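Local coordinates for MUTM (fpg) protein (Thermus thermophilus, PDB 1EE8) that belongs to the Fpg family of DNA-repair proteins, pairing a beta-rich N-terminal domain with a helical H2TH domain and a zinc finger, at residues A[20-25]-A[86-91]; A[51-56]-A[115-120]; A[141-146]-A[178-183]; A[164-169]-A[226-231]. One frame throughout, in Å; residues are numbered along the deposited sequence.

Overall arrangement
Along the chain, contacts 1 and 2 alternate their segments and close before contacts 3 and 4, which alternate in turn. The first pair belongs to the large sheet of the N-terminal half: contact 1 joins strands 21-26 and 82-88, contact 2 lays helix 117-120 against strand 53-58, and their centres are 22 Å apart, with Leu86 touching Phe56. The second pair belongs to the helical half. Contact 3 ties two loops of the H2TH domain, contact 4 joins helix 161-170 to the loop leading into the zinc finger, and Leu146 meets Leu168 between them. Contacts 1 and 3, whose centres are 47 Å apart, lie on opposite sides of the chain's centre, consistent with a two-lobed molecule.

Contact 1: A[20-25]-A[86-91]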
loop_
_atom_site.group_PDB
_atom_site.type_symbol
_atom_site.label_atom_id
_atom_site.label_comp_id
_atom_site.label_asym_id
_atom_site.label_seq_id
_atom_site.Cartn_x
_atom_site.Cartn_y
_atom_site.Cartn_z
ATOM N N GLN A 20 -1.614 9.739 -17.221
ATOM C CA GLN A 20 -0.339 10.073 -16.589
ATOM C C GLN A 20 0.010 9.109 -15.458
ATOM O O GLN A 20 -0.871 8.597 -14.764
ATOM C CB GLN A 20 -0.395 11.495 -16.016
ATOM C CG GLN A 20 -0.507 12.597 -17.051
ATOM C CD GLN A 20 0.831 13.232 -17.360
ATOM O OE1 GLN A 20 1.430 13.902 -16.509
ATOM N NE2 GLN A 20 1.316 13.021 -18.581
ATOM N N THR A 21 1.302 8.874 -15.267
ATOM C CA THR A 21 1.744 7.999 -14.203
ATOM C C THR A 21 1.806 8.753 -12.873
ATOM O O THR A 21 2.485 9.775 -12.755
ATOM C CB THR A 21 3.142 7.413 -14.490
ATOM O OG1 THR A 21 3.077 6.544 -15.628
ATOM C CG2 THR A 21 3.643 6.626 -13.286
ATOM N N LEU A 22 1.071 8.267 -11.882
ATOM C CA LEU A 22 1.119 8.887 -10.565
ATOM C C LEU A 22 2.357 8.270 -9.914
ATOM O O LEU A 22 2.301 7.158 -9.379
ATOM C CB LEU A 22 -0.139 8.555 -9.760
ATOM C CG LEU A 22 -0.095 8.933 -8.273
ATOM C CD1 LEU A 22 0.043 10.446 -8.113
ATOM C CD2 LEU A 22 -1.360 8.434 -7.584
ATOM N N ARG A 23 3.479 8.982 -9.989
ATOM C CA ARG A 23 4.743 8.495 -9.435
ATOM C C ARG A 23 4.751 8.421 -7.913
ATOM O O ARG A 23 5.267 7.470 -7.327
ATOM C CB ARG A 23 5.899 9.379 -9.903
ATOM C CG ARG A 23 6.124 9.357 -11.412
ATOM C CD ARG A 23 7.244 10.308 -11.809
ATOM N NE ARG A 23 7.649 10.130 -13.203
ATOM C CZ ARG A 23 8.459 10.956 -13.863
ATOM N NH1 ARG A 23 8.956 12.030 -13.260
ATOM N NH2 ARG A 23 8.772 10.706 -15.128
ATOM N N GLN A 24 4.187 9.429 -7.265
ATOM C CA GLN A 24 4.160 9.415 -5.815
ATOM C C GLN A 24 3.140 10.362 -5.211
ATOM O O GLN A 24 2.706 11.316 -5.843
ATOM C CB GLN A 24 5.559 9.726 -5.262
ATOM C CG GLN A 24 6.446 10.575 -6.180
ATOM C CD GLN A 24 7.833 10.854 -5.586
ATOM O OE1 GLN A 24 8.672 11.498 -6.221
ATOM N NE2 GLN A 24 8.071 10.376 -4.369
ATOM N N VAL A 25 2.744 10.048 -3.981
ATOM C CA VAL A 25 1.812 10.859 -3.222
ATOM C C VAL A 25 2.659 11.256 -2.036
ATOM O O VAL A 25 2.930 10.446 -1.143
ATOM C CB VAL A 25 0.596 10.058 -2.726
ATOM C CG1 VAL A 25 -0.387 10.996 -2.030
ATOM C CG2 VAL A 25 -0.076 9.358 -3.895
ATOM N N LEU A 86 0.537 15.159 -5.425
ATOM C CA LEU A 86 0.418 14.008 -6.301
ATOM C C LEU A 86 1.409 14.319 -7.412
ATOM O O LEU A 86 1.148 15.170 -8.264
ATOM C CB LEU A 86 -0.996 13.905 -6.880
ATOM C CG LEU A 86 -2.044 13.096 -6.111
ATOM C CD1 LEU A 86 -1.844 13.254 -4.626
ATOM C CD2 LEU A 86 -3.444 13.528 -6.531
ATOM N N VAL A 87 2.554 13.653 -7.374
ATOM C CA VAL A 87 3.599 13.871 -8.359
ATOM C C VAL A 87 3.382 12.988 -9.583
ATOM O O VAL A 87 3.549 11.774 -9.513
ATOM C CB VAL A 87 4.975 13.566 -7.748
ATOM C CG1 VAL A 87 6.071 13.796 -8.767
ATOM C CG2 VAL A 87 5.187 14.441 -6.510
ATOM N N LEU A 88 2.988 13.613 -10.689
ATOM C CA LEU A 88 2.754 12.908 -11.947
ATOM C C LEU A 88 3.987 13.042 -12.824
ATOM O O LEU A 88 4.863 13.864 -12.556
ATOM C CB LEU A 88 1.551 13.499 -12.678
ATOM C CG LEU A 88 0.150 13.129 -12.185
ATOM C CD1 LEU A 88 0.113 12.975 -10.680
ATOM C CD2 LEU A 88 -0.808 14.203 -12.652
ATOM N N GLU A 89 4.059 12.247 -13.879
ATOM C CA GLU A 89 5.221 12.321 -14.744
ATOM C C GLU A 89 5.284 13.678 -15.435
ATOM O O GLU A 89 6.359 14.261 -15.565
ATOM C CB GLU A 89 5.203 11.176 -15.775
ATOM C CG GLU A 89 4.177 11.299 -16.893
ATOM C CD GLU A 89 4.163 10.081 -17.814
ATOM O OE1 GLU A 89 3.670 9.010 -17.391
ATOM O OE2 GLU A 89 4.653 10.192 -18.961
ATOM N N GLY A 90 4.133 14.199 -15.843
ATOM C CA GLY A 90 4.111 15.478 -16.532
ATOM C C GLY A 90 3.948 16.714 -15.666
ATOM O O GLY A 90 4.267 17.824 -16.100
ATOM N N ARG A 91 3.448 16.538 -14.445
ATOM C CA ARG A 91 3.249 17.666 -13.547
ATOM C C ARG A 91 2.896 17.209 -12.140
ATOM O O ARG A 91 2.884 16.020 -11.848
ATOM C CB ARG A 91 2.137 18.573 -14.061
ATOM C CG ARG A 91 0.803 17.871 -14.238
ATOM C CD ARG A 91 -0.347 18.832 -14.020
ATOM N NE ARG A 91 -0.251 20.052 -14.823
ATOM C CZ ARG A 91 -0.370 20.098 -16.145
ATOM N NH1 ARG A 91 -0.587 18.985 -16.839
ATOM N NH2 ARG A 91 -0.300 21.264 -16.775
#
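The Glu89 carboxylate and Gly90 N meet Thr21 and Gln20 where strand 21-26 begins and strand 82-88 ends. The Glu89 carboxylate oxygen OE1 takes two bonds from one residue: Thr21 OG1 comes in nearly along the C-O bond at 3.1 Å, while Thr21 N lies on the anti side, 25° out of the carboxylate plane. Arg43 forms only a weak, long ion pair with the same oxygen. Glu89 N adds a weak bond to Thr21 O. Gln20 is bent at chi2 (-98°), which brings CD round toward the turn at Gly90, and Gln20 OE1 receives Gly90 N at 2.8 Å.

Between the backbones, Val87 N gives Gln24 O a bond of 2.8 Å, nearly in line with the carbonyl. Val87 O in turn is approached by two successive amides, Arg23 N and Gln24 N, both through weak bonds. This is a classic beta bulge: Arg23 and Gln24 together face Val87, shifting the antiparallel register by one residue between the Leu22-Leu88 and Gln24-Val87 pairs. The bulge lies in the large sheet of the N-terminal domain, where strand 21-26 has strand 42-50 as its other neighbour.

Apolar contacts gather on the face that carries Leu22, Val25, Leu86 and Leu88. Leu22 CD1 reaches Leu88 CD1 at 3.6 Å and also touches Leu86 CB; Val25 CG1 meets Leu86 CD1 at 3.7 Å, the two side chains side by side. Val17 of helix 3-17 packs on Leu88. On the other face Gln24 CG lies against Val87 CB.

The extended Arg23 chain carries its guanidinium over Glu89, whose CA sits 3.6 Å above the centre of the group.

Contact 2: A[51-56]-A[115-120]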
loop_
_atom_site.group_PDB
_atom_site.type_symbol
_atom_site.label_atom_id
_atom_site.label_comp_id
_atom_site.label_asym_id
_atom_site.label_seq_id
_atom_site.Cartn_x
_atom_site.Cartn_y
_atom_site.Cartn_z
ATOM N N GLY A 51 -20.893 11.690 -5.249
ATOM C CA GLY A 51 -21.252 12.642 -4.214
ATOM C C GLY A 51 -20.204 13.740 -4.199
ATOM O O GLY A 51 -19.939 14.382 -5.223
ATOM N N LYS A 52 -19.592 13.943 -3.040
ATOM C CA LYS A 52 -18.558 14.960 -2.874
ATOM C C LYS A 52 -17.168 14.353 -2.932
ATOM O O LYS A 52 -16.180 15.039 -2.685
ATOM C CB LYS A 52 -18.722 15.668 -1.531
ATOM C CG LYS A 52 -20.024 16.410 -1.378
ATOM C CD LYS A 52 -20.160 16.984 0.011
ATOM C CE LYS A 52 -21.528 17.608 0.204
ATOM N NZ LYS A 52 -21.773 17.937 1.633
ATOM N N PHE A 53 -17.086 13.066 -3.248
ATOM C CA PHE A 53 -15.791 12.403 -3.320
ATOM C C PHE A 53 -15.199 12.433 -4.710
ATOM O O PHE A 53 -15.908 12.345 -5.713
ATOM C CB PHE A 53 -15.881 10.932 -2.902
ATOM C CG PHE A 53 -16.264 10.722 -1.472
ATOM C CD1 PHE A 53 -17.595 10.522 -1.119
ATOM C CD2 PHE A 53 -15.289 10.682 -0.476
ATOM C CE1 PHE A 53 -17.947 10.278 0.201
ATOM C CE2 PHE A 53 -15.634 10.440 0.850
ATOM C CZ PHE A 53 -16.959 10.238 1.187
ATOM N N LEU A 54 -13.883 12.542 -4.751
ATOM C CA LEU A 54 -13.150 12.539 -6.000
ATOM C C LEU A 54 -12.413 11.201 -5.971
ATOM O O LEU A 54 -11.795 10.855 -4.963
ATOM C CB LEU A 54 -12.167 13.703 -6.004
ATOM C CG LEU A 54 -11.699 14.286 -7.332
ATOM C CD1 LEU A 54 -12.896 14.686 -8.184
ATOM C CD2 LEU A 54 -10.804 15.489 -7.045
ATOM N N LEU A 55 -12.500 10.434 -7.050
ATOM C CA LEU A 55 -11.826 9.143 -7.096
ATOM C C LEU A 55 -10.908 9.019 -8.306
ATOM O O LEU A 55 -11.353 9.144 -9.447
ATOM C CB LEU A 55 -12.840 7.992 -7.127
ATOM C CG LEU A 55 -13.821 7.776 -5.970
ATOM C CD1 LEU A 55 -14.967 8.780 -6.049
ATOM C CD2 LEU A 55 -14.369 6.355 -6.048
ATOM N N PHE A 56 -9.623 8.792 -8.048
ATOM C CA PHE A 56 -8.658 8.603 -9.116
ATOM C C PHE A 56 -8.574 7.096 -9.347
ATOM O O PHE A 56 -8.188 6.346 -8.443
ATOM C CB PHE A 56 -7.282 9.137 -8.702
ATOM C CG PHE A 56 -7.218 10.632 -8.587
ATOM C CD1 PHE A 56 -6.808 11.410 -9.666
ATOM C CD2 PHE A 56 -7.588 11.268 -7.405
ATOM C CE1 PHE A 56 -6.769 12.803 -9.568
ATOM C CE2 PHE A 56 -7.551 12.656 -7.299
ATOM C CZ PHE A 56 -7.141 13.424 -8.384
ATOM N N ILE A 115 -14.558 3.928 4.011
ATOM C CA ILE A 115 -15.328 5.077 3.545
ATOM C C ILE A 115 -16.763 4.609 3.275
ATOM O O ILE A 115 -17.251 4.674 2.146
ATOM C CB ILE A 115 -14.724 5.625 2.237
ATOM C CG1 ILE A 115 -13.202 5.457 2.265
ATOM C CG2 ILE A 115 -15.059 7.104 2.084
ATOM C CD1 ILE A 115 -12.543 5.596 0.912
ATOM N N PRO A 116 -17.457 4.129 4.316
ATOM C CA PRO A 116 -18.835 3.645 4.174
ATOM C C PRO A 116 -19.846 4.619 3.565
ATOM O O PRO A 116 -20.774 4.194 2.877
ATOM C CB PRO A 116 -19.199 3.211 5.596
ATOM C CG PRO A 116 -18.328 4.071 6.452
ATOM C CD PRO A 116 -17.018 4.053 5.721
ATOM N N LEU A 117 -19.676 5.915 3.808
ATOM C CA LEU A 117 -20.594 6.902 3.243
ATOM C C LEU A 117 -20.647 6.703 1.735
ATOM O O LEU A 117 -21.698 6.818 1.106
ATOM C CB LEU A 117 -20.121 8.327 3.551
ATOM C CG LEU A 117 -20.901 9.447 2.844
ATOM C CD1 LEU A 117 -22.370 9.375 3.235
ATOM C CD2 LEU A 117 -20.318 10.809 3.209
ATOM N N LEU A 118 -19.491 6.388 1.169
ATOM C CA LEU A 118 -19.360 6.175 -0.258
ATOM C C LEU A 118 -20.201 4.987 -0.737
ATOM O O LEU A 118 -20.543 4.889 -1.918
ATOM C CB LEU A 118 -17.882 5.958 -0.580
ATOM C CG LEU A 118 -17.393 6.119 -2.011
ATOM C CD1 LEU A 118 -17.943 7.396 -2.618
ATOM C CD2 LEU A 118 -15.870 6.127 -1.996
ATOM N N LEU A 119 -20.545 4.095 0.189
ATOM C CA LEU A 119 -21.334 2.911 -0.139
ATOM C C LEU A 119 -22.840 3.114 -0.054
ATOM O O LEU A 119 -23.601 2.391 -0.692
ATOM C CB LEU A 119 -20.941 1.749 0.777
ATOM C CG LEU A 119 -19.569 1.121 0.535
ATOM C CD1 LEU A 119 -19.293 0.082 1.607
ATOM C CD2 LEU A 119 -19.532 0.497 -0.852
ATOM N N ARG A 120 -23.274 4.089 0.735
ATOM C CA ARG A 120 -24.698 4.341 0.891
ATOM C C ARG A 120 -25.210 5.581 0.154
ATOM O O ARG A 120 -26.406 5.863 0.177
ATOM C CB ARG A 120 -25.047 4.461 2.376
ATOM C CG ARG A 120 -24.308 5.562 3.107
ATOM C CD ARG A 120 -25.038 5.921 4.386
ATOM N NE ARG A 120 -24.394 7.004 5.123
ATOM C CZ ARG A 120 -23.289 6.866 5.850
ATOM N NH1 ARG A 120 -22.778 7.914 6.483
ATOM N NH2 ARG A 120 -22.698 5.684 5.951
#
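Phe53 reaches from strand 53-58 into a row of three aliphatic side chains, Ile115, Leu117 and Leu118, where the short helix 117-120 packs beside the large sheet of the N-terminal half of this Fpg-family protein. A chi1 of -65° sets the phenylalanine CG anti to the carbonyl carbon, on the side of segment 115-120, and the three aliphatic residues share out the ring, with Ile115 and Leu117 meeting at CZ.

Leu118 comes to the ring near its root: CD1 lies 3.5 Å from Phe53 CD1 and also touches CG and CB, approaching obliquely. Leu117 works further out and at the edge, near the ring plane, with CD2 3.9 Å from Phe53 CE1 and close to CZ as well. Ile115, earlier in the same segment, meets CE2 and CZ through CG2, again at an oblique angle; the isoleucine and the phenylalanine slide past each other in opposite directions.

Val65 of the adjacent strand 62-67 touches Phe53, Leu55 and Ile115, so that strand adds to the same apolar cluster. Tyr112 and Arg50 each touch both Leu55 and Leu118 and border the cluster there. Within 115-120, Leu118 N bonds to Ile115 O at 3.0 Å, closing the turn that carries both residues. Leu55 joins in more loosely, its CD2 4.3 Å from Leu118 CD2, while Ile115 CG2 presses to 3.6 Å from Phe53 CE2.

Contact 3: A[141-146]-A[178-183]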
loop_
_atom_site.group_PDB
_atom_site.type_symbol
_atom_site.label_atom_id
_atom_site.label_comp_id
_atom_site.label_asym_id
_atom_site.label_seq_id
_atom_site.Cartn_x
_atom_site.Cartn_y
_atom_site.Cartn_z
ATOM N N GLU A 141 -41.104 9.836 4.298
ATOM C CA GLU A 141 -40.735 8.968 5.408
ATOM C C GLU A 141 -40.031 9.720 6.533
ATOM O O GLU A 141 -39.649 9.120 7.535
ATOM C CB GLU A 141 -39.830 7.838 4.911
ATOM C CG GLU A 141 -40.513 6.884 3.943
ATOM C CD GLU A 141 -39.598 5.774 3.453
ATOM O OE1 GLU A 141 -40.119 4.797 2.870
ATOM O OE2 GLU A 141 -38.365 5.874 3.642
ATOM N N SER A 142 -39.876 11.033 6.388
ATOM C CA SER A 142 -39.179 11.805 7.408
ATOM C C SER A 142 -39.968 12.933 8.055
ATOM O O SER A 142 -40.676 13.685 7.387
ATOM C CB SER A 142 -37.891 12.389 6.823
ATOM O OG SER A 142 -37.165 11.413 6.097
ATOM N N ALA A 143 -39.823 13.049 9.370
ATOM C CA ALA A 143 -40.482 14.107 10.120
ATOM C C ALA A 143 -39.436 15.195 10.370
ATOM O O ALA A 143 -39.740 16.266 10.898
ATOM C CB ALA A 143 -41.018 13.564 11.448
ATOM N N ARG A 144 -38.196 14.904 9.982
ATOM C CA ARG A 144 -37.102 15.853 10.145
ATOM C C ARG A 144 -37.257 17.005 9.161
ATOM O O ARG A 144 -37.881 16.855 8.117
ATOM C CB ARG A 144 -35.757 15.175 9.903
ATOM C CG ARG A 144 -35.297 14.261 11.020
ATOM C CD ARG A 144 -33.797 14.081 10.925
ATOM N NE ARG A 144 -33.400 13.576 9.615
ATOM C CZ ARG A 144 -32.165 13.656 9.134
ATOM N NH1 ARG A 144 -31.207 14.225 9.858
ATOM N NH2 ARG A 144 -31.884 13.164 7.933
ATOM N N PRO A 145 -36.675 18.171 9.483
ATOM C CA PRO A 145 -36.762 19.348 8.609
ATOM C C PRO A 145 -36.320 19.055 7.180
ATOM O O PRO A 145 -35.330 18.357 6.947
ATOM C CB PRO A 145 -35.848 20.359 9.297
ATOM C CG PRO A 145 -35.940 19.964 10.748
ATOM C CD PRO A 145 -35.857 18.464 10.672
ATOM N N LEU A 146 -37.058 19.610 6.229
ATOM C CA LEU A 146 -36.776 19.429 4.813
ATOM C C LEU A 146 -35.294 19.546 4.464
ATOM O O LEU A 146 -34.737 18.673 3.791
ATOM C CB LEU A 146 -37.573 20.448 4.001
ATOM C CG LEU A 146 -37.572 20.264 2.487
ATOM C CD1 LEU A 146 -37.986 18.838 2.127
ATOM C CD2 LEU A 146 -38.523 21.279 1.869
ATOM N N PRO A 178 -41.357 20.189 8.279
ATOM C CA PRO A 178 -41.142 18.739 8.235
ATOM C C PRO A 178 -41.090 18.281 6.783
ATOM O O PRO A 178 -41.895 18.721 5.964
ATOM C CB PRO A 178 -42.361 18.190 8.975
ATOM C CG PRO A 178 -42.639 19.269 9.996
ATOM C CD PRO A 178 -42.486 20.530 9.165
ATOM N N ALA A 179 -40.144 17.406 6.463
ATOM C CA ALA A 179 -40.001 16.911 5.099
ATOM C C ALA A 179 -41.275 16.253 4.582
ATOM O O ALA A 179 -41.631 16.402 3.409
ATOM C CB ALA A 179 -38.846 15.927 5.021
ATOM N N ARG A 180 -41.954 15.522 5.459
ATOM C CA ARG A 180 -43.183 14.829 5.087
ATOM C C ARG A 180 -44.369 15.765 4.866
ATOM O O ARG A 180 -45.343 15.401 4.204
ATOM C CB ARG A 180 -43.547 13.797 6.160
ATOM C CG ARG A 180 -43.607 14.363 7.569
ATOM C CD ARG A 180 -44.207 13.350 8.526
ATOM N NE ARG A 180 -43.664 12.018 8.282
ATOM C CZ ARG A 180 -43.999 10.933 8.972
ATOM N NH1 ARG A 180 -44.879 11.019 9.963
ATOM N NH2 ARG A 180 -43.460 9.756 8.659
ATOM N N SER A 181 -44.288 16.968 5.425
ATOM C CA SER A 181 -45.365 17.939 5.288
ATOM C C SER A 181 -45.539 18.392 3.848
ATOM O O SER A 181 -46.561 18.979 3.501
ATOM C CB SER A 181 -45.097 19.163 6.168
ATOM O OG SER A 181 -44.088 19.985 5.608
ATOM N N LEU A 182 -44.548 18.118 3.006
ATOM C CA LEU A 182 -44.619 18.531 1.606
ATOM C C LEU A 182 -45.661 17.787 0.791
ATOM O O LEU A 182 -45.849 16.589 0.960
ATOM C CB LEU A 182 -43.263 18.355 0.912
ATOM C CG LEU A 182 -42.135 19.348 1.192
ATOM C CD1 LEU A 182 -40.982 19.071 0.230
ATOM C CD2 LEU A 182 -42.639 20.778 1.009
ATOM N N THR A 183 -46.334 18.509 -0.099
ATOM C CA THR A 183 -47.321 17.899 -0.977
ATOM C C THR A 183 -46.496 17.398 -2.159
ATOM O O THR A 183 -45.316 17.731 -2.267
ATOM C CB THR A 183 -48.355 18.925 -1.490
ATOM O OG1 THR A 183 -47.702 19.885 -2.333
ATOM C CG2 THR A 183 -49.016 19.636 -0.319
#
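Ser142, Arg144 and Leu146 meet Ala179, Arg180 and Leu182 in a loop-to-loop contact of the H2TH domain, part backbone hydrogen bonding and part apolar packing. Segment 141-146 links helices 132-140 and 146-152; segment 178-183 leads into helix 184-203.

Two backbone bonds lie to one side of the single bridge between Pro145 and Pro178. Ala179 N binds Arg144 O at 2.9 Å, the donor tilted 27° from the carbonyl plane, and Arg180 N makes a weaker bond to Ser142 O. The Arg180 side chain starts with CG wedged between its own backbone N and carbonyl carbon (chi1 53°), which sets CG 3.0 Å from Ser142 O; further out, CD passes Ala143. Leu146 and Leu182 cross at about a right angle, Leu182 CD1 touching both methyls of Leu146, 3.6 Å from Leu146 CD1. Pro178 O receives both Ser181 N and Ser181 OG, the latter at 2.6 Å and in the carbonyl plane, making a compact turn.

Outside the two loops, Lys140 at the end of helix 132-140 binds Arg180 O and Leu182 O, and Arg144 forms a salt bridge with Asp152. Leu149 of helix 146-152 packs on Ser142, Arg144 and Ala179, so that helix borders the paired loops.

Contact 4: A[164-169]-A[226-231]; sequences ADEALF and TRHAVY
Glu166 presents its carboxylate to the backbone amides of 229-231, while Phe169, one turn further along the helix, brings its ring up to Ala229 and Val230. The glutamate chain is bent at chi2 (-62°), and three amides grip its two oxygens. OE1 takes Tyr231 N at 2.8 Å in an almost straight bond (175°), and uses its syn lone pair for Val230 N at 3.0 Å. OE2 receives Ala229 N at 2.7 Å on its syn side. Three N-H groups converging on a buried carboxylate would be expected to stabilise its negative charge.

Phe169 divides its ring between two neighbours, both oblique to it: Ala229 CB lies 3.3 Å from Phe169 CD2, and Val230 CG1 lies 3.6 Å from Phe169 CD1. Asp165 OD2 stands at the edge of the Tyr231 ring, 3.7 Å from CD1, with carboxylate and ring planes 43° apart; Lys147 forms a salt bridge with Asp165 OD1, and His256 N binds OD2.

Cys238, one of the four cysteines that hold the zinc ion, touches Phe169. The arrangement thus joins helix 161-170 of the H2TH domain to the loop leading into the zinc finger, the domain pairing characteristic of the Fpg family.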
loop_
_atom_site.group_PDB
_atom_site.type_symbol
_atom_site.label_atom_id
_atom_site.label_comp_id
_atom_site.label_asym_id
_atom_site.label_seq_id
_atom_site.Cartn_x
_atom_site.Cartn_y
_atom_site.Cartn_z
ATOM N N ALA A 164 -28.405 23.362 -0.986
ATOM C CA ALA A 164 -29.675 23.016 -0.357
ATOM C C ALA A 164 -30.410 24.356 -0.188
ATOM O O ALA A 164 -31.561 24.500 -0.604
ATOM C CB ALA A 164 -29.454 22.364 0.999
ATOM N N ASP A 165 -29.732 25.333 0.412
ATOM C CA ASP A 165 -30.320 26.656 0.618
ATOM C C ASP A 165 -30.816 27.253 -0.712
ATOM O O ASP A 165 -31.951 27.724 -0.806
ATOM C CB ASP A 165 -29.294 27.617 1.246
ATOM C CG ASP A 165 -29.054 27.351 2.731
ATOM O OD1 ASP A 165 -29.549 26.331 3.254
ATOM O OD2 ASP A 165 -28.362 28.169 3.376
ATOM N N GLU A 166 -29.975 27.221 -1.743
ATOM C CA GLU A 166 -30.366 27.787 -3.029
ATOM C C GLU A 166 -31.514 27.033 -3.701
ATOM O O GLU A 166 -32.377 27.638 -4.323
ATOM C CB GLU A 166 -29.157 27.857 -3.973
ATOM C CG GLU A 166 -28.106 28.890 -3.564
ATOM C CD GLU A 166 -28.647 30.314 -3.551
ATOM O OE1 GLU A 166 -28.582 30.960 -2.485
ATOM O OE2 GLU A 166 -29.133 30.788 -4.605
ATOM N N ALA A 167 -31.532 25.715 -3.574
ATOM C CA ALA A 167 -32.596 24.932 -4.195
ATOM C C ALA A 167 -33.925 25.231 -3.511
ATOM O O ALA A 167 -34.961 25.392 -4.166
ATOM C CB ALA A 167 -32.277 23.432 -4.108
ATOM N N LEU A 168 -33.888 25.301 -2.187
ATOM C CA LEU A 168 -35.075 25.577 -1.400
ATOM C C LEU A 168 -35.661 26.945 -1.729
ATOM O O LEU A 168 -36.881 27.116 -1.767
ATOM C CB LEU A 168 -34.742 25.473 0.092
ATOM C CG LEU A 168 -34.504 24.028 0.554
ATOM C CD1 LEU A 168 -33.851 24.001 1.931
ATOM C CD2 LEU A 168 -35.855 23.290 0.568
ATOM N N PHE A 169 -34.798 27.921 -1.969
ATOM C CA PHE A 169 -35.284 29.250 -2.317
ATOM C C PHE A 169 -35.888 29.220 -3.707
ATOM O O PHE A 169 -36.954 29.785 -3.952
ATOM C CB PHE A 169 -34.166 30.288 -2.338
ATOM C CG PHE A 169 -34.618 31.619 -2.873
ATOM C CD1 PHE A 169 -35.360 32.481 -2.076
ATOM C CD2 PHE A 169 -34.380 31.968 -4.196
ATOM C CE1 PHE A 169 -35.859 33.674 -2.591
ATOM C CE2 PHE A 169 -34.876 33.157 -4.722
ATOM C CZ PHE A 169 -35.616 34.010 -3.917
ATOM N N THR A 226 -22.648 34.533 -8.169
ATOM C CA THR A 226 -23.363 35.694 -8.696
ATOM C C THR A 226 -24.838 35.352 -8.866
ATOM O O THR A 226 -25.687 36.243 -8.962
ATOM C CB THR A 226 -22.792 36.151 -10.062
ATOM O OG1 THR A 226 -23.011 35.133 -11.046
ATOM C CG2 THR A 226 -21.291 36.422 -9.949
ATOM N N ARG A 227 -25.139 34.057 -8.896
ATOM C CA ARG A 227 -26.512 33.583 -9.041
ATOM C C ARG A 227 -27.130 33.286 -7.673
ATOM O O ARG A 227 -28.313 32.951 -7.585
ATOM C CB ARG A 227 -26.555 32.304 -9.889
ATOM C CG ARG A 227 -26.007 32.428 -11.311
ATOM C CD ARG A 227 -26.900 33.275 -12.199
ATOM N NE ARG A 227 -26.649 33.034 -13.619
ATOM C CZ ARG A 227 -26.922 31.890 -14.245
ATOM N NH1 ARG A 227 -27.458 30.875 -13.581
ATOM N NH2 ARG A 227 -26.655 31.755 -15.539
ATOM N N HIS A 228 -26.335 33.390 -6.609
ATOM C CA HIS A 228 -26.847 33.124 -5.267
ATOM C C HIS A 228 -27.971 34.077 -4.892
ATOM O O HIS A 228 -27.837 35.296 -5.015
ATOM C CB HIS A 228 -25.736 33.230 -4.223
ATOM C CG HIS A 228 -24.744 32.111 -4.282
ATOM N ND1 HIS A 228 -23.722 31.975 -3.370
ATOM C CD2 HIS A 228 -24.607 31.087 -5.157
ATOM C CE1 HIS A 228 -22.995 30.915 -3.681
ATOM N NE2 HIS A 228 -23.512 30.359 -4.762
ATOM N N ALA A 229 -29.075 33.509 -4.420
ATOM C CA ALA A 229 -30.231 34.294 -4.028
ATOM C C ALA A 229 -30.254 34.542 -2.529
ATOM O O ALA A 229 -30.594 35.637 -2.084
ATOM C CB ALA A 229 -31.512 33.582 -4.452
ATOM N N VAL A 230 -29.886 33.528 -1.751
ATOM C CA VAL A 230 -29.913 33.659 -0.302
ATOM C C VAL A 230 -28.645 33.229 0.430
ATOM O O VAL A 230 -28.326 33.778 1.485
ATOM C CB VAL A 230 -31.109 32.875 0.289
ATOM C CG1 VAL A 230 -32.423 33.409 -0.291
ATOM C CG2 VAL A 230 -30.959 31.386 -0.010
ATOM N N TYR A 231 -27.922 32.249 -0.103
ATOM C CA TYR A 231 -26.713 31.810 0.577
ATOM C C TYR A 231 -25.672 32.917 0.703
ATOM O O TYR A 231 -25.345 33.597 -0.271
ATOM C CB TYR A 231 -26.054 30.616 -0.117
ATOM C CG TYR A 231 -24.936 30.078 0.743
ATOM C CD1 TYR A 231 -25.203 29.193 1.788
ATOM C CD2 TYR A 231 -23.632 30.564 0.608
ATOM C CE1 TYR A 231 -24.206 28.811 2.684
ATOM C CE2 TYR A 231 -22.630 30.195 1.499
ATOM C CZ TYR A 231 -22.924 29.321 2.537
ATOM O OH TYR A 231 -21.938 28.975 3.431
#